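Local coordinates for cobalamin biosynthesis protein (Agrobacterium tumefaciens, PDB 3BY5) that probably takes part in cobalamin (vitamin B12) biosynthesis, as a small protein related to the C-terminal part of CbiG, though its exact role is not established, at residues I15-R18 / K19-S23; G94-V98 / S99-A103. All coordinates share one frame; numbering follows the deposited sequence.

Contact 1 of 2, residues I15-R18 / K19-S23; sequences IGCR and KGAAS
Cys17 and Ala21 face each other across a tight reversal of the chain, their CB atoms 3.9 Å apart. The sulfur joins in: with chi1 at 46°, SG sits between the backbone N and the carbonyl carbon of Cys17 and comes to 4.0 Å from Ala21 CB. Two small apolar side chains suit this closure, and both also lean on Ile26 of the following helix. Ala21 CB also lies against the peptide of the turn, 3.8 Å from Arg18 O. The turn is the connection that carries the chain from strand 11-17 to helix 23-37, with Ala22 at the N-cap position. Gly20 adopts positive phi and psi angles, 92° and 76°, at which a CB would press on the carbonyl oxygen of Lys19, and the residue without a side chain fits this bend. On the outer side Lys19 runs alongside Arg18, both pointing the same way. Lys19 CB starts 4.1 Å from Arg18 NH2, and its CG closes on the same nitrogen to 3.5 Å. Lys19 CD then lies over one face of the guanidinium, 4.0 Å from Arg18 NH2, and Lys19 CE follows at 4.1 Å from the same nitrogen. Extended beyond CG, the lysine chain carries its methylenes past the flat group before the ammonium is reached; there NZ stands 4.7 Å from Arg18 NH1. Long, flexible cationic chains are at home at this surface, where solvent can probably soften the mutual repulsion. Lys50 adds a third positive charge near Arg18 NH2, and the side chain of Lys19 also touches Lys50 and Ala51.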
loop_
_atom_site.group_PDB
_atom_site.type_symbol
_atom_site.label_atom_id
_atom_site.label_comp_id
_atom_site.label_asym_id
_atom_site.label_seq_id
_atom_site.Cartn_x
_atom_site.Cartn_y
_atom_site.Cartn_z
ATOM N N ILE A 15 -3.668 -8.619 6.614
ATOM C CA ILE A 15 -3.454 -8.653 8.066
ATOM C C ILE A 15 -4.546 -7.913 8.833
ATOM O O ILE A 15 -4.860 -6.761 8.538
ATOM C CB ILE A 15 -2.071 -8.068 8.470
ATOM C CG1 ILE A 15 -0.932 -8.656 7.625
ATOM C CG2 ILE A 15 -1.803 -8.274 9.962
ATOM C CD1 ILE A 15 -0.760 -10.163 7.743
ATOM N N GLY A 16 -5.124 -8.597 9.813
ATOM C CA GLY A 16 -6.037 -7.983 10.763
ATOM C C GLY A 16 -5.549 -8.274 12.164
ATOM O O GLY A 16 -5.015 -9.349 12.425
ATOM N N CYS A 17 -5.710 -7.308 13.061
ATOM C CA CYS A 17 -5.368 -7.495 14.470
ATOM C C CYS A 17 -6.194 -6.583 15.360
ATOM O O CYS A 17 -6.773 -5.600 14.888
ATOM C CB CYS A 17 -3.869 -7.273 14.722
ATOM S SG CYS A 17 -3.169 -5.809 13.942
ATOM N N ARG A 18 -6.256 -6.924 16.646
ATOM C CA ARG A 18 -6.944 -6.098 17.632
ATOM C C ARG A 18 -6.068 -4.887 17.969
ATOM O O ARG A 18 -4.840 -4.947 17.825
ATOM C CB ARG A 18 -7.274 -6.915 18.893
ATOM C CG ARG A 18 -8.748 -6.859 19.323
ATOM C CD ARG A 18 -9.127 -5.517 19.950
ATOM N NE ARG A 18 -10.468 -5.077 19.561
ATOM C CZ ARG A 18 -10.752 -4.364 18.470
ATOM N NH1 ARG A 18 -12.006 -4.016 18.214
ATOM N NH2 ARG A 18 -9.794 -3.997 17.627
ATOM N N LYS A 19 -6.711 -3.791 18.380
ATOM C CA LYS A 19 -6.034 -2.553 18.783
ATOM C C LYS A 19 -4.982 -2.838 19.849
ATOM O O LYS A 19 -5.301 -3.304 20.946
ATOM C CB LYS A 19 -7.042 -1.525 19.321
ATOM C CG LYS A 19 -8.097 -1.034 18.329
ATOM C CD LYS A 19 -9.209 -0.289 19.065
ATOM C CE LYS A 19 -10.382 0.049 18.158
ATOM N NZ LYS A 19 -11.530 0.590 18.941
ATOM N N GLY A 20 -3.726 -2.576 19.502
ATOM C CA GLY A 20 -2.606 -2.828 20.394
ATOM C C GLY A 20 -2.042 -4.207 20.140
ATOM O O GLY A 20 -2.289 -5.142 20.908
ATOM N N ALA A 21 -1.304 -4.334 19.042
ATOM C CA ALA A 21 -0.626 -5.574 18.691
ATOM C C ALA A 21 0.844 -5.270 18.449
ATOM O O ALA A 21 1.170 -4.332 17.719
ATOM C CB ALA A 21 -1.257 -6.198 17.459
ATOM N N ALA A 22 1.719 -6.047 19.083
ATOM C CA ALA A 22 3.166 -5.885 18.936
ATOM C C ALA A 22 3.604 -6.297 17.535
ATOM O O ALA A 22 3.027 -7.211 16.948
ATOM C CB ALA A 22 3.906 -6.700 19.989
ATOM N N SER A 23 4.619 -5.612 17.010
ATOM C CA SER A 23 5.133 -5.871 15.667
ATOM C C SER A 23 5.618 -7.307 15.510
ATOM O O SER A 23 5.424 -7.923 14.467
ATOM C CB SER A 23 6.257 -4.890 15.319
ATOM O OG SER A 23 7.408 -5.114 16.113
#

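Contact 2 of 2, residues G94-V98 / S99-A103; sequences GSPSV and SEAAA. With SO4 (sulfate ion), chain B.
Ser97 and Glu100 are brought together by opposite first torsions: chi1 of 76° sets Ser97 OG between its backbone N and carbonyl carbon, while chi1 of -76° puts Glu100 CG beside its own backbone N, from where an extended chain reaches back past the serine. Glu100 OE1 accepts a hydrogen bond from Ser97 N at 2.7 Å, nearly straight (174°), which meets the anti side of the carboxylate and is tilted moderately out of its plane. In return Glu100 N points to Ser97 OG, a weak bond of 3.4 Å. Serine at the N-cap and glutamate three residues on thus form a capping box at the start of helix 98-107. The buried OE1 also accepts from His92 NE2, so two donors satisfy it and limit the carboxylate's rotation. Helical bonding begins at once, with Ala101 N 2.8 Å from Ser97 O and Ala102 N 3.0 Å from Val98 O. Pro96, just before the cap, directs its ring at Ala101, CG to CB 4.2 Å, in the positions of a hydrophobic staple; both residues are apolar and buried, and Pro96 also packs on Ala79 and Thr82 of helix 72-84. On the other side of the cap a sulfate, probably from the crystallisation liquor, sits by the first turn. Ser97 OG donates to its O2 at 2.8 Å and Ser99 OG to its O1 at 2.6 Å; Ser99 N adds a weak bond, and Thr124 OG1 is hydrogen-bonded to the sulfate as well. The positive end of the helix dipole would be expected to favour such an anion.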
loop_
_atom_site.group_PDB
_atom_site.type_symbol
_atom_site.label_atom_id
_atom_site.label_comp_id
_atom_site.label_asym_id
_atom_site.label_seq_id
_atom_site.Cartn_x
_atom_site.Cartn_y
_atom_site.Cartn_z
ATOM N N GLY A 94 -20.333 -16.953 0.707
ATOM C CA GLY A 94 -20.843 -15.599 0.889
ATOM C C GLY A 94 -19.812 -14.489 0.895
ATOM O O GLY A 94 -19.040 -14.341 -0.056
ATOM N N SER A 95 -19.817 -13.714 1.979
ATOM C CA SER A 95 -19.010 -12.503 2.120
ATOM C C SER A 95 -17.599 -12.793 2.610
ATOM O O SER A 95 -17.424 -13.599 3.524
ATOM C CB SER A 95 -19.683 -11.540 3.104
ATOM O OG SER A 95 -18.905 -10.368 3.292
ATOM N N PRO A 96 -16.589 -12.124 2.020
ATOM C CA PRO A 96 -15.238 -12.269 2.546
ATOM C C PRO A 96 -15.066 -11.498 3.850
ATOM O O PRO A 96 -15.805 -10.546 4.116
ATOM C CB PRO A 96 -14.368 -11.655 1.450
ATOM C CG PRO A 96 -15.235 -10.673 0.791
ATOM C CD PRO A 96 -16.630 -11.214 0.860
ATOM N N SER A 97 -14.103 -11.917 4.662
ATOM C CA SER A 97 -13.755 -11.167 5.851
ATOM C C SER A 97 -12.941 -9.937 5.461
ATOM O O SER A 97 -12.473 -9.818 4.325
ATOM C CB SER A 97 -12.996 -12.046 6.845
ATOM O OG SER A 97 -11.655 -12.259 6.449
ATOM N N VAL A 98 -12.784 -9.028 6.414
ATOM C CA VAL A 98 -12.086 -7.767 6.200
ATOM C C VAL A 98 -10.646 -7.981 5.705
ATOM O O VAL A 98 -10.212 -7.327 4.750
ATOM C CB VAL A 98 -12.122 -6.902 7.482
ATOM C CG1 VAL A 98 -11.700 -5.499 7.188
ATOM C CG2 VAL A 98 -13.523 -6.882 8.065
ATOM N N SER A 99 -9.933 -8.921 6.331
ATOM C CA SER A 99 -8.572 -9.289 5.928
ATOM C C SER A 99 -8.525 -9.965 4.568
ATOM O O SER A 99 -7.564 -9.776 3.819
ATOM C CB SER A 99 -7.931 -10.224 6.948
ATOM O OG SER A 99 -8.203 -9.800 8.266
ATOM N N GLU A 100 -9.544 -10.769 4.269
ATOM C CA GLU A 100 -9.643 -11.469 2.994
ATOM C C GLU A 100 -9.853 -10.469 1.867
ATOM O O GLU A 100 -9.177 -10.531 0.846
ATOM C CB GLU A 100 -10.771 -12.505 3.022
ATOM C CG GLU A 100 -10.435 -13.775 3.796
ATOM C CD GLU A 100 -11.644 -14.670 4.060
ATOM O OE1 GLU A 100 -12.788 -14.197 3.917
ATOM O OE2 GLU A 100 -11.453 -15.852 4.428
ATOM N N ALA A 101 -10.763 -9.526 2.088
ATOM C CA ALA A 101 -11.052 -8.463 1.128
ATOM C C ALA A 101 -9.887 -7.490 0.923
ATOM O O ALA A 101 -9.758 -6.909 -0.152
ATOM C CB ALA A 101 -12.310 -7.717 1.539
ATOM N N ALA A 102 -9.055 -7.314 1.954
ATOM C CA ALA A 102 -7.842 -6.481 1.873
ATOM C C ALA A 102 -6.752 -7.131 1.041
ATOM O O ALA A 102 -6.130 -6.469 0.218
ATOM C CB ALA A 102 -7.325 -6.147 3.256
ATOM N N ALA A 103 -6.529 -8.426 1.268
ATOM C CA ALA A 103 -5.561 -9.223 0.509
ATOM C C ALA A 103 -5.945 -9.333 -0.957
ATOM O O ALA A 103 -5.079 -9.263 -1.820
ATOM C CB ALA A 103 -5.416 -10.604 1.107
HETATM S S SO4 B . -10.810 -10.687 9.913
HETATM O O1 SO4 B . -10.263 -9.343 9.754
HETATM O O2 SO4 B . -10.327 -11.556 8.848
HETATM O O3 SO4 B . -10.394 -11.236 11.198
HETATM O O4 SO4 B . -12.267 -10.626 9.863
#

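Contact 1 precedes contact 2 along the chain, and their centres lie about 17 Å apart. Contact 1 leaves the sheet at the end of strand 11-17 and leads into helix 23-37; contact 2 opens helix 98-107, which packs on strand 123-129. These two strands are antiparallel neighbours, and there the sites meet: Gly16 N is 3.6 Å from Ser99 OG, a packing contact. Thr124 joins them, pairing by its backbone with Gly16 and binding by its hydroxyl the sulfate held at residues 97-99. The strand end thus lies beside the helix start where this sulfate, probably from the crystallisation liquor, is bound; whether a biosynthetic ligand uses the spot is not established.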